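PDB 5A8C: carbohydrate binding family 6, which hydrolyses terminal alpha-L-arabinofuranosyl linkages as an arabinofuranosidase of glycoside hydrolase family 43, built on a five-bladed beta-propeller. Local coordinates for residues 55-60 with 65-70; 164-167 with 173-176; 226-231 with 236-241. All coordinates share one frame; numbering follows the deposited sequence.

Interaction 1: residues 55-60 with 65-70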
loop_
_atom_site.group_PDB
_atom_site.type_symbol
_atom_site.label_atom_id
_atom_site.label_comp_id
_atom_site.label_asym_id
_atom_site.label_seq_id
_atom_site.Cartn_x
_atom_site.Cartn_y
_atom_site.Cartn_z
ATOM N N HIS A 55 7.838 -0.068 -8.260
ATOM C CA HIS A 55 8.216 0.008 -9.680
ATOM C C HIS A 55 8.446 -1.409 -10.207
ATOM O O HIS A 55 9.409 -2.067 -9.816
ATOM C CB HIS A 55 9.447 0.823 -9.834
ATOM C CG HIS A 55 10.020 0.810 -11.234
ATOM N ND1 HIS A 55 9.387 0.745 -12.454
ATOM C CD2 HIS A 55 11.340 0.838 -11.509
ATOM C CE1 HIS A 55 10.324 0.729 -13.415
ATOM N NE2 HIS A 55 11.513 0.802 -12.861
ATOM N N ASP A 56 7.499 -1.923 -10.989
ATOM C CA ASP A 56 7.659 -3.188 -11.672
ATOM C C ASP A 56 8.663 -2.990 -12.802
ATOM O O ASP A 56 8.338 -2.337 -13.797
ATOM C CB ASP A 56 6.318 -3.695 -12.270
ATOM C CG ASP A 56 5.423 -4.464 -11.327
ATOM O OD1 ASP A 56 5.885 -5.013 -10.303
ATOM O OD2 ASP A 56 4.214 -4.574 -11.701
ATOM N N SER A 57 9.854 -3.529 -12.670
ATOM C CA SER A 57 10.863 -3.381 -13.719
ATOM C C SER A 57 10.380 -4.013 -15.022
ATOM O O SER A 57 9.640 -4.990 -15.029
ATOM C CB SER A 57 12.149 -4.061 -13.331
ATOM O OG SER A 57 12.663 -3.509 -12.127
ATOM N N ASP A 58 10.781 -3.443 -16.159
ATOM C CA ASP A 58 10.472 -4.081 -17.414
ATOM C C ASP A 58 10.877 -5.553 -17.369
ATOM O O ASP A 58 11.958 -5.902 -16.888
ATOM C CB ASP A 58 11.202 -3.355 -18.532
ATOM C CG ASP A 58 10.705 -1.927 -18.724
ATOM O OD1 ASP A 58 9.605 -1.562 -18.283
ATOM O OD2 ASP A 58 11.484 -1.145 -19.351
ATOM N N ALA A 59 10.032 -6.406 -17.908
ATOM C CA ALA A 59 10.229 -7.848 -17.832
ATOM C C ALA A 59 11.553 -8.302 -18.400
ATOM O O ALA A 59 11.976 -7.754 -19.427
ATOM C CB ALA A 59 9.089 -8.595 -18.502
ATOM N N THR A 60 12.159 -9.287 -17.763
ATOM C CA THR A 60 13.414 -9.844 -18.226
ATOM C C THR A 60 13.231 -11.296 -18.601
ATOM O O THR A 60 12.410 -11.983 -17.996
ATOM C CB THR A 60 14.480 -9.737 -17.111
ATOM O OG1 THR A 60 14.004 -10.346 -15.921
ATOM C CG2 THR A 60 14.804 -8.333 -16.780
ATOM N N THR A 65 9.607 -14.093 -10.640
ATOM C CA THR A 65 9.151 -13.448 -9.426
ATOM C C THR A 65 9.266 -11.932 -9.665
ATOM O O THR A 65 9.624 -11.467 -10.748
ATOM C CB THR A 65 9.924 -13.944 -8.185
ATOM O OG1 THR A 65 9.264 -13.410 -7.027
ATOM C CG2 THR A 65 11.317 -13.487 -8.220
ATOM N N TYR A 66 8.897 -11.186 -8.638
ATOM C CA TYR A 66 8.954 -9.748 -8.681
ATOM C C TYR A 66 10.345 -9.243 -9.033
ATOM O O TYR A 66 11.351 -9.882 -8.701
ATOM C CB TYR A 66 8.529 -9.158 -7.330
ATOM C CG TYR A 66 7.152 -9.585 -6.892
ATOM C CD1 TYR A 66 6.024 -9.060 -7.492
ATOM C CD2 TYR A 66 6.978 -10.525 -5.903
ATOM C CE1 TYR A 66 4.750 -9.470 -7.149
ATOM C CE2 TYR A 66 5.710 -10.941 -5.525
ATOM C CZ TYR A 66 4.609 -10.384 -6.138
ATOM O OH TYR A 66 3.339 -10.721 -5.784
ATOM N N ASN A 67 10.398 -8.055 -9.629
ATOM C CA ASN A 67 11.640 -7.305 -9.772
ATOM C C ASN A 67 11.328 -5.839 -9.497
ATOM O O ASN A 67 11.067 -5.077 -10.426
ATOM C CB ASN A 67 12.260 -7.511 -11.148
ATOM C CG ASN A 67 13.568 -6.826 -11.277
ATOM O OD1 ASN A 67 14.145 -6.296 -10.298
ATOM N ND2 ASN A 67 14.059 -6.774 -12.515
ATOM N N ILE A 68 11.248 -5.520 -8.201
ATOM C CA ILE A 68 10.809 -4.212 -7.696
ATOM C C ILE A 68 11.981 -3.641 -6.854
ATOM O O ILE A 68 12.017 -3.829 -5.621
ATOM C CB ILE A 68 9.540 -4.321 -6.848
ATOM C CG1 ILE A 68 8.384 -4.967 -7.640
ATOM C CG2 ILE A 68 9.126 -2.947 -6.360
ATOM C CD1 ILE A 68 7.279 -5.488 -6.728
ATOM N N PRO A 69 12.939 -2.961 -7.489
ATOM C CA PRO A 69 14.125 -2.486 -6.794
ATOM C C PRO A 69 13.952 -1.114 -6.183
ATOM O O PRO A 69 14.814 -0.636 -5.453
ATOM C CB PRO A 69 15.191 -2.504 -7.885
ATOM C CG PRO A 69 14.430 -2.197 -9.140
ATOM C CD PRO A 69 13.131 -2.927 -8.952
ATOM N N ASP A 70 12.895 -0.422 -6.616
ATOM C CA ASP A 70 12.721 0.995 -6.351
ATOM C C ASP A 70 11.213 1.346 -6.325
ATOM O O ASP A 70 10.380 0.501 -6.625
ATOM C CB ASP A 70 13.599 1.837 -7.306
ATOM C CG ASP A 70 13.501 1.502 -8.763
ATOM O OD1 ASP A 70 12.561 0.812 -9.160
ATOM O OD2 ASP A 70 14.365 2.015 -9.521
HETATM O O HOH W 1 14.585 1.160 -12.076
HETATM O O HOH W 2 8.020 -6.837 -10.562
HETATM O O HOH W 3 12.258 -7.478 -14.597
#
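Ser57 and Asn67 meet where the two segments come together. The hydroxyl of Ser57 sits beside its own backbone N (chi1 -59°), a turn that brings it to the peptide oxygen of Asn67. That oxygen is gripped twice: Ser57 N reaches Asn67 O at 3.0 Å almost straight on, while Ser57 OG donates to Asn67 O at 2.8 Å from well above the carbonyl plane. The Asn67 amide lies alongside, its ND2 3.4 Å from Ser57 CB, and a water accepts from Asn67 ND2 and donates to Asp58 O. Pro69 CD also touches the serine hydroxyl, 3.3 Å from Ser57 OG.

The Asp70 carboxylate lies at the edge of the His55 imidazole, though its exact approach is doubtful. Their backbones are tied by His55 N to Asp70 O at 3.1 Å, and a water that donates to Asp70 OD2 accepts a weak bond from His55 NE2. Between the two pairs, Ile68 CA directs its hydrogen at His55 O (3.3 Å). The Ile68 and Asp56 side chains run side by side, Ile68 CG1 3.7 Å from Asp56 OD1; that oxygen makes a salt bridge with Arg299 and takes a water that accepts from Asn67 N.

The side chain of Ile68 is about 4 Å from a bound Tris molecule, probably from the crystallisation liquor, whose nitrogen is hydrogen-bonded to Tyr66 OH. The contact cinches the base of the loop joining strands 48-56 and 70-76 of one propeller blade, where it borders what is probably the substrate pocket, as in other family 43 enzymes.

Interaction 2: residues 164-167 with 173-176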
loop_
_atom_site.group_PDB
_atom_site.type_symbol
_atom_site.label_atom_id
_atom_site.label_comp_id
_atom_site.label_asym_id
_atom_site.label_seq_id
_atom_site.Cartn_x
_atom_site.Cartn_y
_atom_site.Cartn_z
ATOM N N GLY A 164 1.401 -0.977 6.291
ATOM C CA GLY A 164 0.396 0.074 6.222
ATOM C C GLY A 164 0.453 0.902 7.475
ATOM O O GLY A 164 0.154 0.376 8.547
ATOM N N VAL A 165 0.946 2.124 7.401
ATOM C CA VAL A 165 1.160 2.964 8.576
ATOM C C VAL A 165 0.056 4.017 8.662
ATOM O O VAL A 165 -0.414 4.533 7.651
ATOM C CB VAL A 165 2.584 3.552 8.557
ATOM C CG1 VAL A 165 2.849 4.461 9.743
ATOM C CG2 VAL A 165 3.615 2.450 8.503
ATOM N N PHE A 166 -0.327 4.316 9.898
ATOM C CA PHE A 166 -1.423 5.176 10.221
ATOM C C PHE A 166 -1.086 5.950 11.516
ATOM O O PHE A 166 -0.592 5.330 12.447
ATOM C CB PHE A 166 -2.683 4.268 10.410
ATOM C CG PHE A 166 -3.788 4.940 11.111
ATOM C CD1 PHE A 166 -4.614 5.866 10.477
ATOM C CD2 PHE A 166 -4.073 4.643 12.437
ATOM C CE1 PHE A 166 -5.656 6.527 11.156
ATOM C CE2 PHE A 166 -5.126 5.243 13.092
ATOM C CZ PHE A 166 -5.905 6.179 12.477
ATOM N N VAL A 167 -1.474 7.223 11.575
ATOM C CA VAL A 167 -1.267 8.059 12.758
ATOM C C VAL A 167 -2.645 8.428 13.317
ATOM O O VAL A 167 -3.417 9.058 12.611
ATOM C CB VAL A 167 -0.415 9.305 12.448
ATOM C CG1 VAL A 167 -0.189 10.115 13.711
ATOM C CG2 VAL A 167 0.893 8.937 11.790
ATOM N N ALA A 173 1.200 6.503 16.256
ATOM C CA ALA A 173 1.363 5.830 14.967
ATOM C C ALA A 173 1.403 4.327 15.168
ATOM O O ALA A 173 1.936 3.797 16.169
ATOM C CB ALA A 173 2.651 6.283 14.293
ATOM N N TYR A 174 0.878 3.627 14.178
ATOM C CA TYR A 174 0.799 2.179 14.105
ATOM C C TYR A 174 1.244 1.716 12.749
ATOM O O TYR A 174 0.888 2.330 11.747
ATOM C CB TYR A 174 -0.620 1.686 14.313
ATOM C CG TYR A 174 -1.245 2.035 15.656
ATOM C CD1 TYR A 174 -1.952 3.216 15.833
ATOM C CD2 TYR A 174 -1.158 1.169 16.745
ATOM C CE1 TYR A 174 -2.559 3.525 17.023
ATOM C CE2 TYR A 174 -1.769 1.485 17.948
ATOM C CZ TYR A 174 -2.473 2.649 18.080
ATOM O OH TYR A 174 -3.075 2.938 19.294
ATOM N N MET A 175 1.974 0.605 12.693
ATOM C CA MET A 175 2.280 -0.111 11.452
ATOM C C MET A 175 1.559 -1.445 11.460
ATOM O O MET A 175 1.860 -2.273 12.327
ATOM C CB MET A 175 3.747 -0.314 11.247
ATOM C CG MET A 175 4.052 -1.084 9.962
ATOM S SD MET A 175 5.708 -1.746 9.763
ATOM C CE MET A 175 6.445 -0.206 9.431
ATOM N N TYR A 176 0.693 -1.647 10.490
ATOM C CA TYR A 176 0.044 -2.934 10.229
ATOM C C TYR A 176 0.844 -3.652 9.153
ATOM O O TYR A 176 1.340 -2.999 8.227
ATOM C CB TYR A 176 -1.413 -2.705 9.737
ATOM C CG TYR A 176 -2.268 -1.926 10.706
ATOM C CD1 TYR A 176 -2.156 -0.548 10.859
ATOM C CD2 TYR A 176 -3.199 -2.580 11.545
ATOM C CE1 TYR A 176 -2.912 0.159 11.773
ATOM C CE2 TYR A 176 -3.969 -1.862 12.439
ATOM C CZ TYR A 176 -3.826 -0.494 12.580
ATOM O OH TYR A 176 -4.557 0.265 13.435
#
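Phe166 O receives Tyr174 N at 2.8 Å, and the same oxygen also draws a CA-H from Ala173. Tyr174 O is used likewise, by Phe166 N at 3.0 Å and by the CA-H of Val165. At the other end Gly164 and Tyr176 exchange a second reciprocal pair of bonds, Gly164 N to Tyr176 O being 2.8 Å, so two hydrogen-bonded pairs enclose the non-hydrogen-bonded pair Val165–Met175.

On the face carrying the aromatics, the Tyr176 ring presents its edge to a backbone oxygen, with CD1 3.4 Å from Gly164 O, while its hydroxyl is bound to Pro245 O. Phe166 is brushed at its own ring edge by Tyr174, CD2 to CD1 4.3 Å. The opposite face is aliphatic. Val165 CG2 stands beside its own backbone N, which turns it to Met175 CG at 3.8 Å, and Val167 CG2 meets Ala173 CB at 4.0 Å. Strands 212-218 and 104-109 pack against the aromatic and aliphatic faces respectively.

Polar bonding across this antiparallel hairpin is therefore all main chain. Those bonds set the register, whereas the side chains add apolar packing toward the adjoining strands.

Interaction 3: residues 226-231 with 236-241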
loop_
_atom_site.group_PDB
_atom_site.type_symbol
_atom_site.label_atom_id
_atom_site.label_comp_id
_atom_site.label_asym_id
_atom_site.label_seq_id
_atom_site.Cartn_x
_atom_site.Cartn_y
_atom_site.Cartn_z
ATOM N N TYR A 226 -7.744 -4.766 3.109
ATOM C CA TYR A 226 -6.722 -5.742 2.793
ATOM C C TYR A 226 -7.061 -6.459 1.508
ATOM O O TYR A 226 -8.233 -6.425 1.053
ATOM C CB TYR A 226 -6.566 -6.758 3.918
ATOM C CG TYR A 226 -7.804 -7.572 4.221
ATOM C CD1 TYR A 226 -8.834 -7.061 5.001
ATOM C CD2 TYR A 226 -7.954 -8.848 3.719
ATOM C CE1 TYR A 226 -9.956 -7.815 5.284
ATOM C CE2 TYR A 226 -9.073 -9.627 3.998
ATOM C CZ TYR A 226 -10.082 -9.107 4.796
ATOM O OH TYR A 226 -11.188 -9.862 5.165
ATOM N N ALA A 227 -6.089 -7.139 0.929
ATOM C CA ALA A 227 -6.322 -8.046 -0.174
ATOM C C ALA A 227 -6.572 -9.452 0.370
ATOM O O ALA A 227 -5.787 -9.967 1.184
ATOM C CB ALA A 227 -5.156 -8.045 -1.143
ATOM N N SER A 228 -7.657 -10.053 -0.101
ATOM C CA SER A 228 -8.014 -11.434 0.325
ATOM C C SER A 228 -7.274 -12.444 -0.514
ATOM O O SER A 228 -6.650 -12.155 -1.537
ATOM C CB SER A 228 -9.505 -11.628 0.316
ATOM O OG SER A 228 -10.009 -11.517 -0.980
ATOM N N ASP A 229 -7.347 -13.706 -0.026
ATOM C CA ASP A 229 -6.658 -14.798 -0.678
ATOM C C ASP A 229 -7.438 -15.283 -1.930
ATOM O O ASP A 229 -8.381 -14.659 -2.364
ATOM C CB ASP A 229 -6.347 -15.849 0.353
ATOM C CG ASP A 229 -7.566 -16.560 0.926
ATOM O OD1 ASP A 229 -8.621 -16.606 0.258
ATOM O OD2 ASP A 229 -7.427 -17.070 2.081
ATOM N N PHE A 230 -6.972 -16.381 -2.476
ATOM C CA PHE A 230 -7.520 -16.961 -3.703
ATOM C C PHE A 230 -8.449 -18.162 -3.412
ATOM O O PHE A 230 -8.702 -18.982 -4.268
ATOM C CB PHE A 230 -6.397 -17.266 -4.683
ATOM C CG PHE A 230 -5.760 -16.000 -5.282
ATOM C CD1 PHE A 230 -4.834 -15.270 -4.574
ATOM C CD2 PHE A 230 -6.150 -15.516 -6.515
ATOM C CE1 PHE A 230 -4.269 -14.102 -5.102
ATOM C CE2 PHE A 230 -5.594 -14.358 -7.046
ATOM C CZ PHE A 230 -4.647 -13.646 -6.342
ATOM N N SER A 231 -8.923 -18.264 -2.164
ATOM C CA SER A 231 -9.672 -19.452 -1.726
ATOM C C SER A 231 -11.116 -19.539 -2.131
ATOM O O SER A 231 -11.726 -20.603 -2.023
ATOM C CB SER A 231 -9.583 -19.553 -0.221
ATOM O OG SER A 231 -10.385 -18.578 0.403
ATOM N N LYS A 236 -9.766 -10.058 -3.743
ATOM C CA LYS A 236 -10.548 -8.821 -3.690
ATOM C C LYS A 236 -10.006 -7.936 -2.597
ATOM O O LYS A 236 -9.408 -8.449 -1.621
ATOM C CB LYS A 236 -12.024 -9.093 -3.531
ATOM C CG LYS A 236 -12.648 -9.875 -4.671
ATOM C CD LYS A 236 -14.127 -10.063 -4.595
ATOM C CE LYS A 236 -14.690 -10.836 -5.779
ATOM N NZ LYS A 236 -16.160 -11.033 -5.691
ATOM N N ILE A 237 -10.281 -6.657 -2.653
ATOM C CA ILE A 237 -10.001 -5.746 -1.549
ATOM C C ILE A 237 -11.230 -5.766 -0.645
ATOM O O ILE A 237 -12.330 -5.400 -1.082
ATOM C CB ILE A 237 -9.677 -4.327 -2.014
ATOM C CG1 ILE A 237 -8.580 -4.288 -3.057
ATOM C CG2 ILE A 237 -9.353 -3.460 -0.795
ATOM C CD1 ILE A 237 -7.267 -4.987 -2.678
ATOM N N GLU A 238 -11.029 -6.245 0.571
ATOM C CA GLU A 238 -12.104 -6.430 1.542
ATOM C C GLU A 238 -11.771 -5.655 2.791
ATOM O O GLU A 238 -10.699 -5.061 2.907
ATOM C CB GLU A 238 -12.348 -7.909 1.789
ATOM C CG GLU A 238 -12.453 -8.672 0.458
ATOM C CD GLU A 238 -12.990 -10.084 0.518
ATOM O OE1 GLU A 238 -13.871 -10.367 1.364
ATOM O OE2 GLU A 238 -12.586 -10.904 -0.301
ATOM N N TYR A 239 -12.728 -5.571 3.742
ATOM C CA TYR A 239 -12.477 -4.726 4.894
ATOM C C TYR A 239 -13.329 -5.102 6.091
ATOM O O TYR A 239 -14.354 -5.779 6.001
ATOM C CB TYR A 239 -12.657 -3.227 4.561
ATOM C CG TYR A 239 -14.094 -2.744 4.495
ATOM C CD1 TYR A 239 -14.969 -3.227 3.510
ATOM C CD2 TYR A 239 -14.593 -1.836 5.393
ATOM C CE1 TYR A 239 -16.274 -2.810 3.457
ATOM C CE2 TYR A 239 -15.913 -1.402 5.353
ATOM C CZ TYR A 239 -16.735 -1.875 4.348
ATOM O OH TYR A 239 -18.053 -1.468 4.359
ATOM N N MET A 240 -12.842 -4.568 7.215
ATOM C CA MET A 240 -13.476 -4.653 8.522
ATOM C C MET A 240 -13.556 -3.276 9.141
ATOM O O MET A 240 -12.745 -2.401 8.803
ATOM C CB MET A 240 -12.689 -5.550 9.466
ATOM C CG MET A 240 -12.274 -6.898 8.927
ATOM S SD MET A 240 -11.516 -7.974 10.160
ATOM C CE MET A 240 -10.086 -7.140 10.604
ATOM N N MET A 241 -14.455 -3.086 10.098
ATOM C CA MET A 241 -14.584 -1.836 10.834
ATOM C C MET A 241 -14.529 -2.091 12.322
ATOM O O MET A 241 -14.987 -3.149 12.807
ATOM C CB MET A 241 -15.910 -1.134 10.513
ATOM C CG MET A 241 -15.956 -0.580 9.107
ATOM S SD MET A 241 -17.584 0.001 8.588
ATOM C CE MET A 241 -17.739 1.432 9.617
#
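Ser228 OG is the tight spot: it donates to Glu238 OE2 at 2.7 Å, from above the carboxylate plane, and accepts from Lys236 N at 3.1 Å. A chi1 of 64° places this hydroxyl between its own N and carbonyl carbon, within range of both partners. The other oxygen, Glu238 OE1, is held by a salt bridge to Arg208 and a hydrogen bond to Tyr251 OH. Glu238 CB rests over one face of the Tyr226 ring, 4.0 Å from CZ, and a reciprocal backbone pair locks these residues, with Glu238 N 2.8 Å from Tyr226 O. On the opposite face of the sheet, Ala227 CB touches Ile237 CD1 at 4.0 Å.

Towards solvent the fit slackens. Lys236 starts out away from the other strand, its chain extended, with CB nearest, 4.1 Å from Ser228 OG. Asp229 to Ser231 make no contact with segment 236-241; Asp229 OD1 takes Ser231 N at 3.0 Å in an Asx turn and Ser231 OG at 2.6 Å from the same face, and the Phe230 ring meets Phe210 edge-to-face.

The hairpin forms the middle of a four-stranded antiparallel sheet: strand 221-228 has 212-218 on its far side, and strand 237-242 has 250-256.

In the fold
From the N terminus the three contacts follow in series; none nests in or crosses another. Interaction 1 closes the loop after strand 48-56, with four residues between its segments, and ties it to the start of strand 70-76. Interaction 2 closes a turn of five residues between the first two strands of another sheet, on the opposite side of the chain's centre. Interaction 3 closes the loop between the second and third strands of a further sheet, a position equivalent to that of interaction 1. Each lies in a different sheet of the propeller. The calcium ion is about 6 Å from Gly164, 9 Å from the side chain of Ala227 and 11 Å from that of Ile68.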